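Local coordinates for acetyltransferase (Agrobacterium tumefaciens str., PDB 2DXQ) that probably transfers an acetyl group from acetyl-coenzyme A to an acceptor amine, as a member of the GNAT acetyltransferase family, at the interface of chains A and B. Numbering follows the deposited sequence. Chains: chain A/B, Acetyltransferase.

The interface of chains A and B. Residues chain A 23, 38, 41-42, 45; chain B 72-74.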
loop_
_atom_site.group_PDB
_atom_site.type_symbol
_atom_site.label_atom_id
_atom_site.label_comp_id
_atom_site.label_asym_id
_atom_site.label_seq_id
_atom_site.Cartn_x
_atom_site.Cartn_y
_atom_site.Cartn_z
ATOM N N TYR A 23 10.426 -15.773 -1.876
ATOM C CA TYR A 23 8.977 -15.711 -2.051
ATOM C C TYR A 23 8.347 -17.102 -2.119
ATOM O O TYR A 23 7.182 -17.273 -1.784
ATOM C CB TYR A 23 8.625 -14.876 -3.283
ATOM C CG TYR A 23 9.010 -13.411 -3.189
ATOM C CD1 TYR A 23 8.937 -12.713 -1.979
ATOM C CD2 TYR A 23 9.410 -12.721 -4.318
ATOM C CE1 TYR A 23 9.276 -11.375 -1.904
ATOM C CE2 TYR A 23 9.734 -11.377 -4.271
ATOM C CZ TYR A 23 9.673 -10.707 -3.059
ATOM O OH TYR A 23 9.995 -9.378 -3.016
ATOM N N ALA A 38 9.627 -14.313 -14.440
ATOM C CA ALA A 38 9.502 -13.215 -13.497
ATOM C C ALA A 38 10.168 -11.928 -13.961
ATOM O O ALA A 38 9.999 -10.891 -13.333
ATOM C CB ALA A 38 10.037 -13.650 -12.093
ATOM N N VAL A 41 7.948 -8.455 -14.812
ATOM C CA VAL A 41 7.424 -7.818 -13.591
ATOM C C VAL A 41 8.552 -7.281 -12.705
ATOM O O VAL A 41 8.453 -6.164 -12.184
ATOM C CB VAL A 41 6.461 -8.747 -12.801
ATOM C CG1 VAL A 41 6.073 -8.098 -11.482
ATOM C CG2 VAL A 41 5.209 -8.980 -13.610
ATOM N N PHE A 42 9.642 -8.041 -12.559
ATOM C CA PHE A 42 10.780 -7.551 -11.769
ATOM C C PHE A 42 11.309 -6.215 -12.319
ATOM O O PHE A 42 11.579 -5.269 -11.562
ATOM C CB PHE A 42 11.897 -8.611 -11.683
ATOM C CG PHE A 42 13.016 -8.248 -10.738
ATOM C CD1 PHE A 42 12.743 -7.926 -9.412
ATOM C CD2 PHE A 42 14.339 -8.243 -11.173
ATOM C CE1 PHE A 42 13.780 -7.593 -8.531
ATOM C CE2 PHE A 42 15.389 -7.909 -10.287
ATOM C CZ PHE A 42 15.090 -7.590 -8.972
HETATM N N MSE A 45 9.041 -3.474 -11.419
HETATM C CA MSE A 45 9.232 -3.144 -10.007
HETATM C C MSE A 45 10.437 -2.235 -9.805
HETATM O O MSE A 45 10.370 -1.240 -9.068
HETATM C CB MSE A 45 9.376 -4.423 -9.173
HETATM C CG MSE A 45 8.077 -5.216 -9.080
HETATM SE SE MSE A 45 8.241 -6.810 -8.004
HETATM C CE MSE A 45 8.041 -5.960 -6.256
ATOM N N PRO B 72 2.916 -3.637 -8.637
ATOM C CA PRO B 72 3.495 -4.815 -9.280
ATOM C C PRO B 72 4.099 -5.721 -8.216
ATOM O O PRO B 72 4.541 -5.232 -7.145
ATOM C CB PRO B 72 4.596 -4.242 -10.179
ATOM C CG PRO B 72 4.989 -2.945 -9.532
ATOM C CD PRO B 72 3.706 -2.413 -8.882
ATOM N N ASN B 73 4.128 -7.017 -8.511
ATOM C CA ASN B 73 4.357 -8.014 -7.488
ATOM C C ASN B 73 4.782 -9.352 -8.070
ATOM O O ASN B 73 4.282 -9.754 -9.120
ATOM C CB ASN B 73 3.035 -8.197 -6.725
ATOM C CG ASN B 73 3.107 -9.290 -5.689
ATOM O OD1 ASN B 73 3.964 -9.260 -4.809
ATOM N ND2 ASN B 73 2.230 -10.280 -5.805
ATOM N N LEU B 74 5.647 -10.064 -7.354
ATOM C CA LEU B 74 6.150 -11.358 -7.808
ATOM C C LEU B 74 5.529 -12.579 -7.169
ATOM O O LEU B 74 5.656 -13.675 -7.713
ATOM C CB LEU B 74 7.669 -11.432 -7.650
ATOM C CG LEU B 74 8.473 -10.494 -8.545
ATOM C CD1 LEU B 74 9.928 -10.655 -8.210
ATOM C CD2 LEU B 74 8.216 -10.786 -10.028
#
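B:Leu74 plugs into a groove between two helices of chain A, and its forked tip divides the work. Branch CD2 lies against the helix that carries A:Ala38 and A:Val41, 3.7 Å from A:Val41 CG1; the small alanine lets a methyl come close to the helix backbone. Branch CD1 diverges from CD2 into the gap between A:Phe42, on the same helix, and A:Tyr23 of the other, whose CE2 is 4.0 Å from CD1. The tyrosine offers its CD2–CE2 side to CB of the leucine as well. With CG anti to its own carbonyl carbon (chi1 -67°) and an extended chi2, B:Leu74 directs its fork away from its backbone.

A:Met45, a turn further along, extends the same helix face towards the partner; residues 38, 41, 42 and 45 recur at turn spacing and give that helix its apolar face. The selenium of this selenomethionine, standing where methionine has sulfur, touches B:Leu74 CG at 3.7 Å. Its CG lies against the pyrrolidine ring of B:Pro72, 3.8 Å from CB. A bend at chi3 (81°) turns the terminal CE towards the carbonyl O of B:Pro72. A long, flexible side chain can follow the uneven surface of the loop, whereas the rigid proline ring presents a fixed apolar face.

B:Asn73 meets chain A through its main chain: A:Val41 CG1 packs 3.4 Å from its carbonyl O, a van der Waals contact, and the selenium lies near its CA. Branched valine offers a compact methyl here.

The chain B residues form an extended linker between strand 61-71 and helix 75-78, and the leucine side chain enters between helices 16-26 and 35-47 of chain A. Two-fold symmetry repeats the insertion with the chains exchanged, a reciprocal arrangement that may support a dimer.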